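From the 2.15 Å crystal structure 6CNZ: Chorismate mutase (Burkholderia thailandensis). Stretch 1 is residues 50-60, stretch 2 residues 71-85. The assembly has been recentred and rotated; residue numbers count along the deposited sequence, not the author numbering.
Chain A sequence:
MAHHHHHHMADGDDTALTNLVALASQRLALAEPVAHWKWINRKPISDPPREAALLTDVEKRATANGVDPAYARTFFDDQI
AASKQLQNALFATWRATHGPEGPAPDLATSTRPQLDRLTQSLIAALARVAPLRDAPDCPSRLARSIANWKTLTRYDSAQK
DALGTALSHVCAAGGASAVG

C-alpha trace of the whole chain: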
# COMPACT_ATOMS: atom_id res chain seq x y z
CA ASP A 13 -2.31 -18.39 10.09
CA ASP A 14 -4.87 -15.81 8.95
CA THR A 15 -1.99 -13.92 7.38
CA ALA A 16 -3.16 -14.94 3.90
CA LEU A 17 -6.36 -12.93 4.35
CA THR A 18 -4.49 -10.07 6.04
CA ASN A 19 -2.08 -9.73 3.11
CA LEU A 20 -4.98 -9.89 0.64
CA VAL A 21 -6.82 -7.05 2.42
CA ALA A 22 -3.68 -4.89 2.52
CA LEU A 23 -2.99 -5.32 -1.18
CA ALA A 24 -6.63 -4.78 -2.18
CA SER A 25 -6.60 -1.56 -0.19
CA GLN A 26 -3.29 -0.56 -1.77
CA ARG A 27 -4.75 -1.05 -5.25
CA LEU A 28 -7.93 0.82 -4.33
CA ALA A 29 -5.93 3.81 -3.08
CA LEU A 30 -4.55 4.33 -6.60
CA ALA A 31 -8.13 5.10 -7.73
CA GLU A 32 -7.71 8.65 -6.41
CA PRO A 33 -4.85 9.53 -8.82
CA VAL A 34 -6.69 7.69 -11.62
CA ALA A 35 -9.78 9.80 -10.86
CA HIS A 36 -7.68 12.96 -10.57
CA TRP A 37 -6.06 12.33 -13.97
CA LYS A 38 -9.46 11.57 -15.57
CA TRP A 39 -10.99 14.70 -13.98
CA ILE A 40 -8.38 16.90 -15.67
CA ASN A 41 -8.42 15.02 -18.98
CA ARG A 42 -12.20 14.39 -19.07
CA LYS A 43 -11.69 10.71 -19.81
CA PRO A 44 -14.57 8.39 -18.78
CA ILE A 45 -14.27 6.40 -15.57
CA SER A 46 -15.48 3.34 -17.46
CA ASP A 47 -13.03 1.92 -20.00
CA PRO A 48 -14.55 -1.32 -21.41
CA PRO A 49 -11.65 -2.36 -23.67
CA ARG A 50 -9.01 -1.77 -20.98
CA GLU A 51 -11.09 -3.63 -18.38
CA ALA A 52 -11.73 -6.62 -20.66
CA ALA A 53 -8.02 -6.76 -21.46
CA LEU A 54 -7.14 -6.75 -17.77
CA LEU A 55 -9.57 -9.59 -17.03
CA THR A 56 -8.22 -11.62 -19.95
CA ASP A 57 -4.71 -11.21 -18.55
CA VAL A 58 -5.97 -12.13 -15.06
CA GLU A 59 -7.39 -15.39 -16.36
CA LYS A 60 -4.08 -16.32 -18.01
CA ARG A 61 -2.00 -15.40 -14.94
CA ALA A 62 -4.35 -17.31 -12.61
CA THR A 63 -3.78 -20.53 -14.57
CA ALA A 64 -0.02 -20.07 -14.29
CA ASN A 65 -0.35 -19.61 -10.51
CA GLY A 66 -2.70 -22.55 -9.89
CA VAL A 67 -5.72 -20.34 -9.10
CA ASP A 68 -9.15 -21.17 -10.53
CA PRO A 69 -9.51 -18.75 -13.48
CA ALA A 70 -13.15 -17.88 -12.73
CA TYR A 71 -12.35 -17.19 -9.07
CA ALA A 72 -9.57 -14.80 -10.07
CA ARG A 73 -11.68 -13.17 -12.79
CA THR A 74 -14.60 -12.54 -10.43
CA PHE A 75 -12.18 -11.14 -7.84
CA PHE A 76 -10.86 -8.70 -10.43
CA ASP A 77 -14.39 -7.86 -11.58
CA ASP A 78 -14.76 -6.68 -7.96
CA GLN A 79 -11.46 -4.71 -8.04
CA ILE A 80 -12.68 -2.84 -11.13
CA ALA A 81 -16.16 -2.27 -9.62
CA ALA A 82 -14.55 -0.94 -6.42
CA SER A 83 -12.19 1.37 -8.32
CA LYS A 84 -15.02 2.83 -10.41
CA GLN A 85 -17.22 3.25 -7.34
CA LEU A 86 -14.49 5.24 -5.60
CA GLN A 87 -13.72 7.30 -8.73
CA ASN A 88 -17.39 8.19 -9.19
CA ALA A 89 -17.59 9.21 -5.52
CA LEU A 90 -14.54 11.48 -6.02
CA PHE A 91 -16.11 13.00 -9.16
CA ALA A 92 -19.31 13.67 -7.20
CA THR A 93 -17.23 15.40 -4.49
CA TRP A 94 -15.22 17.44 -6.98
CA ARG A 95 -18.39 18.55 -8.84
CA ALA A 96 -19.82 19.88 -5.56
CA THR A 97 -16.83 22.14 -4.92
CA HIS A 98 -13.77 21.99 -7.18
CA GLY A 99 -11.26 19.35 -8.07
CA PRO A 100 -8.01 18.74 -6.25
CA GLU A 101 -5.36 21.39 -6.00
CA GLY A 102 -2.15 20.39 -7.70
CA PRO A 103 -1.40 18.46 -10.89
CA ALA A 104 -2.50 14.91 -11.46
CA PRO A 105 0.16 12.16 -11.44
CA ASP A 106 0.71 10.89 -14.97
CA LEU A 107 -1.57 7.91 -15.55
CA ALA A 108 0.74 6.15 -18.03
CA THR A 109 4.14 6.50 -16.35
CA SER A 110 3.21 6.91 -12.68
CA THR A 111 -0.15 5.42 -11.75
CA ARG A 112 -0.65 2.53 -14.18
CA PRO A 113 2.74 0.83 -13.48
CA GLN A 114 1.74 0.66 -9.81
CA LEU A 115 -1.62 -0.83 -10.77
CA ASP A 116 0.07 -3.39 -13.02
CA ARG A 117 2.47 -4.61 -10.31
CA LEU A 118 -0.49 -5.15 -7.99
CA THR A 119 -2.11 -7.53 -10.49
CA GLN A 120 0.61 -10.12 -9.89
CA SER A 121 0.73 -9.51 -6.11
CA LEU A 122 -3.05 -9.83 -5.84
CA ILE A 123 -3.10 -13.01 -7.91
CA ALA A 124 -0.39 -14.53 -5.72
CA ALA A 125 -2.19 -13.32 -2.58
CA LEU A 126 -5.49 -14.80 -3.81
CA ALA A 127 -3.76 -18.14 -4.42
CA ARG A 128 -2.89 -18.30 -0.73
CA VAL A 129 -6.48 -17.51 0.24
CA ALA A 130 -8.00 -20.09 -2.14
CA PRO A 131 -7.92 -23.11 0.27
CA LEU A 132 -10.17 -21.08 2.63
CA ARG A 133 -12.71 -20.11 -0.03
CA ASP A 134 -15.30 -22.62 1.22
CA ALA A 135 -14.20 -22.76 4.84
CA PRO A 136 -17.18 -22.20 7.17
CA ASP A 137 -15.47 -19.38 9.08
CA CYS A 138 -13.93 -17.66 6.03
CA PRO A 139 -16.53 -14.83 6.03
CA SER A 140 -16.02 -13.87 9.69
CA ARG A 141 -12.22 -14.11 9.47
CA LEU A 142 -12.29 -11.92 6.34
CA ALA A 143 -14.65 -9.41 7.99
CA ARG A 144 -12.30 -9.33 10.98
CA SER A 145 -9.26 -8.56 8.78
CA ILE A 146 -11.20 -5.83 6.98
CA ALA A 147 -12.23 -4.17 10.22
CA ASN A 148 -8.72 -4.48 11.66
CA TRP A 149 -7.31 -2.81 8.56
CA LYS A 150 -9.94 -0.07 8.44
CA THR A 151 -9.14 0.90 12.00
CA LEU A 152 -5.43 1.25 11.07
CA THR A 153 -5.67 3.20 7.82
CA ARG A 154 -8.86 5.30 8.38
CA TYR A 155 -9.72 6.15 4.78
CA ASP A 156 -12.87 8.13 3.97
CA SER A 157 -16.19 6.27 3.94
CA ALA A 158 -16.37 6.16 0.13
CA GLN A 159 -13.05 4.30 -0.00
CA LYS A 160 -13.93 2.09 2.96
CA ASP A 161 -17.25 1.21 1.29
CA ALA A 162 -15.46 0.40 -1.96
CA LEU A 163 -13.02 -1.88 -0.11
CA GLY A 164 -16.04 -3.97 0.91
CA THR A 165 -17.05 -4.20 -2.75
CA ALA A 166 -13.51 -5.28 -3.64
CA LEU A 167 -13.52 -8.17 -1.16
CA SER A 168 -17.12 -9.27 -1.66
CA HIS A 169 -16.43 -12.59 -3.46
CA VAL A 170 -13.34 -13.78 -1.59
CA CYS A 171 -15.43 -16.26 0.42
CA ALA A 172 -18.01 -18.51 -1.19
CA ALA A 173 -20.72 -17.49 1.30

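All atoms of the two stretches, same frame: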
# COMPACT_ATOMS: atom_id res chain seq x y z
N ARG A 50 -10.12 -1.57 -21.91
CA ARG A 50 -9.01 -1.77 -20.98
C ARG A 50 -9.39 -2.76 -19.88
O ARG A 50 -8.56 -3.57 -19.45
CB ARG A 50 -8.57 -0.45 -20.36
CG ARG A 50 -7.58 -0.62 -19.20
CD ARG A 50 -6.99 0.70 -18.74
NE ARG A 50 -6.71 1.57 -19.88
CZ ARG A 50 -5.56 1.56 -20.57
NH1 ARG A 50 -4.58 0.73 -20.21
NH2 ARG A 50 -5.40 2.38 -21.60
N GLU A 51 -10.63 -2.69 -19.40
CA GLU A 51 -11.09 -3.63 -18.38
C GLU A 51 -11.06 -5.06 -18.91
O GLU A 51 -10.48 -5.96 -18.28
CB GLU A 51 -12.50 -3.24 -17.92
CG GLU A 51 -12.52 -1.86 -17.25
CD GLU A 51 -13.92 -1.30 -16.98
OE1 GLU A 51 -14.88 -2.08 -16.82
OE2 GLU A 51 -14.06 -0.05 -16.93
N ALA A 52 -11.66 -5.28 -20.08
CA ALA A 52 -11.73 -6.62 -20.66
C ALA A 52 -10.34 -7.18 -20.92
O ALA A 52 -10.12 -8.40 -20.79
CB ALA A 52 -12.54 -6.58 -21.96
N ALA A 53 -9.40 -6.32 -21.29
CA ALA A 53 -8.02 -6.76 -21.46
C ALA A 53 -7.43 -7.19 -20.13
O ALA A 53 -6.78 -8.24 -20.03
CB ALA A 53 -7.19 -5.65 -22.09
N LEU A 54 -7.64 -6.39 -19.08
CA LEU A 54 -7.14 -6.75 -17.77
C LEU A 54 -7.68 -8.12 -17.34
O LEU A 54 -6.92 -8.98 -16.87
CB LEU A 54 -7.51 -5.68 -16.75
CG LEU A 54 -7.24 -6.05 -15.29
CD1 LEU A 54 -5.76 -6.36 -15.07
CD2 LEU A 54 -7.71 -4.94 -14.36
N LEU A 55 -8.99 -8.33 -17.49
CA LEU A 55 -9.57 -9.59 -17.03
C LEU A 55 -9.07 -10.77 -17.85
O LEU A 55 -8.90 -11.87 -17.31
CB LEU A 55 -11.10 -9.50 -17.06
CG LEU A 55 -11.73 -8.47 -16.12
CD1 LEU A 55 -13.15 -8.13 -16.58
CD2 LEU A 55 -11.73 -8.91 -14.65
N THR A 56 -8.83 -10.57 -19.15
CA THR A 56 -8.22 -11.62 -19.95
C THR A 56 -6.85 -11.98 -19.40
O THR A 56 -6.54 -13.16 -19.18
CB THR A 56 -8.14 -11.18 -21.42
OG1 THR A 56 -9.45 -11.19 -22.00
CG2 THR A 56 -7.23 -12.11 -22.23
N ASP A 57 -6.03 -10.97 -19.13
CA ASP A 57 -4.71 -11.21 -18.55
C ASP A 57 -4.83 -11.91 -17.19
O ASP A 57 -4.03 -12.80 -16.87
CB ASP A 57 -3.95 -9.90 -18.42
CG ASP A 57 -2.49 -10.10 -18.07
OD1 ASP A 57 -1.81 -10.86 -18.80
OD2 ASP A 57 -2.00 -9.51 -17.09
N VAL A 58 -5.80 -11.50 -16.38
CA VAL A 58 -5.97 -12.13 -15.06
C VAL A 58 -6.25 -13.61 -15.20
O VAL A 58 -5.75 -14.44 -14.43
CB VAL A 58 -7.07 -11.41 -14.26
CG1 VAL A 58 -7.65 -12.34 -13.17
CG2 VAL A 58 -6.53 -10.11 -13.67
N GLU A 59 -7.07 -13.98 -16.19
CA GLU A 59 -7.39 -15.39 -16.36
C GLU A 59 -6.15 -16.19 -16.74
O GLU A 59 -5.93 -17.29 -16.22
CB GLU A 59 -8.50 -15.57 -17.40
CG GLU A 59 -9.90 -15.29 -16.85
CD GLU A 59 -10.99 -15.89 -17.71
OE1 GLU A 59 -11.85 -15.12 -18.22
OE2 GLU A 59 -10.99 -17.12 -17.90
N LYS A 60 -5.30 -15.62 -17.60
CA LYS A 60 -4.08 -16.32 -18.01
C LYS A 60 -3.07 -16.40 -16.86
O LYS A 60 -2.43 -17.44 -16.68
CB LYS A 60 -3.47 -15.63 -19.24
N TYR A 71 -12.51 -17.81 -10.38
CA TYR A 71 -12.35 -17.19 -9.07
C TYR A 71 -11.50 -15.93 -9.17
O TYR A 71 -11.84 -14.89 -8.59
CB TYR A 71 -11.71 -18.19 -8.14
CG TYR A 71 -11.49 -17.75 -6.72
CD1 TYR A 71 -12.54 -17.27 -5.96
CD2 TYR A 71 -10.24 -17.87 -6.14
CE1 TYR A 71 -12.34 -16.89 -4.65
CE2 TYR A 71 -10.03 -17.50 -4.83
CZ TYR A 71 -11.09 -17.02 -4.08
OH TYR A 71 -10.88 -16.65 -2.77
N ALA A 72 -10.40 -15.99 -9.91
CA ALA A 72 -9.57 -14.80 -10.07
C ALA A 72 -10.29 -13.74 -10.89
O ALA A 72 -10.23 -12.55 -10.56
CB ALA A 72 -8.24 -15.17 -10.72
N ARG A 73 -10.99 -14.15 -11.96
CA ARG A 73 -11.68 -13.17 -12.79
C ARG A 73 -12.74 -12.43 -11.99
O ARG A 73 -12.78 -11.19 -11.99
CB ARG A 73 -12.33 -13.86 -14.00
CG ARG A 73 -13.04 -12.87 -14.93
CD ARG A 73 -13.96 -13.55 -15.96
NE ARG A 73 -14.44 -12.56 -16.91
CZ ARG A 73 -13.80 -12.21 -18.03
NH1 ARG A 73 -12.66 -12.81 -18.35
NH2 ARG A 73 -14.31 -11.29 -18.84
N THR A 74 -13.59 -13.17 -11.28
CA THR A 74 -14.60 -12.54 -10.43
C THR A 74 -13.96 -11.58 -9.43
O THR A 74 -14.44 -10.46 -9.25
CB THR A 74 -15.40 -13.61 -9.70
OG1 THR A 74 -16.14 -14.36 -10.65
CG2 THR A 74 -16.36 -12.97 -8.71
N PHE A 75 -12.87 -12.01 -8.78
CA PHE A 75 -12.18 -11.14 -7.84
C PHE A 75 -11.74 -9.85 -8.52
O PHE A 75 -11.81 -8.77 -7.92
CB PHE A 75 -10.99 -11.86 -7.22
CG PHE A 75 -10.18 -11.02 -6.25
CD1 PHE A 75 -10.64 -10.79 -4.96
CD2 PHE A 75 -8.96 -10.48 -6.63
CE1 PHE A 75 -9.91 -10.03 -4.06
CE2 PHE A 75 -8.21 -9.71 -5.74
CZ PHE A 75 -8.69 -9.49 -4.45
N PHE A 76 -11.30 -9.93 -9.78
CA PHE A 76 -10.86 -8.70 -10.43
C PHE A 76 -12.03 -7.92 -11.01
O PHE A 76 -11.97 -6.68 -11.05
CB PHE A 76 -9.78 -8.99 -11.48
CG PHE A 76 -8.38 -8.98 -10.89
CD1 PHE A 76 -7.87 -10.11 -10.24
CD2 PHE A 76 -7.59 -7.84 -10.95
CE1 PHE A 76 -6.59 -10.10 -9.69
CE2 PHE A 76 -6.31 -7.83 -10.39
CZ PHE A 76 -5.81 -8.97 -9.76
N ASP A 77 -13.13 -8.59 -11.37
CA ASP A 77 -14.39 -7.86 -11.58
C ASP A 77 -14.68 -6.94 -10.40
O ASP A 77 -15.04 -5.77 -10.58
CB ASP A 77 -15.56 -8.83 -11.76
CG ASP A 77 -15.66 -9.37 -13.18
OD1 ASP A 77 -15.11 -8.75 -14.12
OD2 ASP A 77 -16.31 -10.43 -13.35
N ASP A 78 -14.51 -7.46 -9.17
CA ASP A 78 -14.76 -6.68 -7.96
C ASP A 78 -13.73 -5.57 -7.76
O ASP A 78 -14.07 -4.51 -7.22
CB ASP A 78 -14.77 -7.59 -6.73
CG ASP A 78 -16.01 -8.48 -6.67
OD1 ASP A 78 -17.04 -8.13 -7.28
OD2 ASP A 78 -15.97 -9.52 -5.98
N GLN A 79 -12.46 -5.79 -8.15
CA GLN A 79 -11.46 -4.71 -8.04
C GLN A 79 -11.83 -3.54 -8.93
O GLN A 79 -11.77 -2.38 -8.52
CB GLN A 79 -10.05 -5.21 -8.40
CG GLN A 79 -9.55 -6.42 -7.57
CD GLN A 79 -9.91 -6.32 -6.10
OE1 GLN A 79 -9.36 -5.49 -5.36
NE2 GLN A 79 -10.83 -7.18 -5.65
N ILE A 80 -12.22 -3.85 -10.17
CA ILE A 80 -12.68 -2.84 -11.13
C ILE A 80 -13.93 -2.12 -10.60
O ILE A 80 -13.98 -0.89 -10.56
CB ILE A 80 -12.94 -3.51 -12.50
CG1 ILE A 80 -11.62 -4.01 -13.09
CG2 ILE A 80 -13.69 -2.57 -13.47
CD1 ILE A 80 -11.80 -5.06 -14.19
N ALA A 81 -14.95 -2.88 -10.18
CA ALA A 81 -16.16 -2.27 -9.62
C ALA A 81 -15.83 -1.32 -8.47
O ALA A 81 -16.39 -0.22 -8.38
CB ALA A 81 -17.12 -3.35 -9.12
N ALA A 82 -14.92 -1.74 -7.59
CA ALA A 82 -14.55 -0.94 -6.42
C ALA A 82 -13.81 0.32 -6.84
O ALA A 82 -14.05 1.41 -6.29
CB ALA A 82 -13.67 -1.78 -5.48
N SER A 83 -12.90 0.20 -7.81
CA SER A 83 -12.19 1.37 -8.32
C SER A 83 -13.18 2.38 -8.91
O SER A 83 -13.15 3.56 -8.56
CB SER A 83 -11.17 0.92 -9.37
OG SER A 83 -10.47 2.02 -9.92
N LYS A 84 -14.09 1.91 -9.76
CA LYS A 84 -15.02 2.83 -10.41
C LYS A 84 -15.96 3.48 -9.40
O LYS A 84 -16.30 4.66 -9.52
CB LYS A 84 -15.80 2.10 -11.51
CG LYS A 84 -14.97 1.83 -12.75
CD LYS A 84 -15.55 0.70 -13.60
CE LYS A 84 -16.79 1.12 -14.36
NZ LYS A 84 -17.21 0.04 -15.32
N GLN A 85 -16.42 2.70 -8.42
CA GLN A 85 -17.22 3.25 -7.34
C GLN A 85 -16.50 4.41 -6.66
O GLN A 85 -17.06 5.50 -6.47
CB GLN A 85 -17.53 2.13 -6.34
CG GLN A 85 -18.51 2.44 -5.24
CD GLN A 85 -18.57 1.29 -4.25
OE1 GLN A 85 -18.45 0.13 -4.64
NE2 GLN A 85 -18.70 1.60 -2.97
O HOH W 1 -12.12 -10.16 -21.03

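The helix backbone leaves chi1 mainly m or t; within that choice, the rotamer sets which atoms reach the neighbouring helix. Two helices of this chorismate mutase, residues 50-60 and 71-85, make a compact example. They run roughly antiparallel, at 147° between their N-to-C directions, and their axes approach to 8.7 Å.

Leu 55 is the knob. Its CA-to-CB bond points toward the other helix, and the m,t rotamer places the side chain in a hole formed by Arg 73, Phe 76, Asp 77 and Ile 80. Atom CD2 of Leu 55 lies 3.7 Å from CB of Phe 76 and 3.9 Å from CD1 of Ile 80, while its CD1 comes within 3.2 Å of OD1 of Asp 77, so the pocket is not wholly apolar. Ile 80 is also m,t, usual for isoleucine in a helix, and its CD1 lies 4.1 Å from CD2 of Leu 54. Leu 54 adopts t,p, the other common leucine rotamer in helices.

One turn along, both methyls of Val 58 (chi1 t) touch the Phe 76 ring. CG2 of Val 58 lies over the face of that ring, 3.6 Å from the Phe 76 centroid and only 13° off the ring normal, a CH-pi contact; CG1 of Val 58 also rests 3.8 Å from CB of Ala 72, whose small side chain also points toward the partner helix. With chi1 at -88° and chi2 at 82°, Phe 76 presents that face to the methyl.

Glu 59 and Arg 73 show a second principle: a long side chain can reach a contact that its CA-to-CB bond does not face. Both start sideways, yet their ends come nearer. Arg 73 is extended, with chi1 to chi3 all t, and chi4 near 88° turns the guanidinium so that CB of Leu 55 lies over one face, 3.9 Å from NH1 of Arg 73, and the Glu 59 carboxylate meets its edge. There NH1 of Arg 73 donates to OE1 of Glu 59 at 2.5 Å, a very short salt-bridge hydrogen bond with an N-H...acceptor angle of 126°, well short of linear. NH2 of Arg 73 donates to a water at 3.3 Å, and that water donates to O of Ala 52 at 2.7 Å, tying the arginine back to the first helix.

At the other end, Lys 84 bends at chi3 (p) and brings NZ to 3.5 Å from OE1 of Glu 51, a salt bridge whose hydrogen bond is weak.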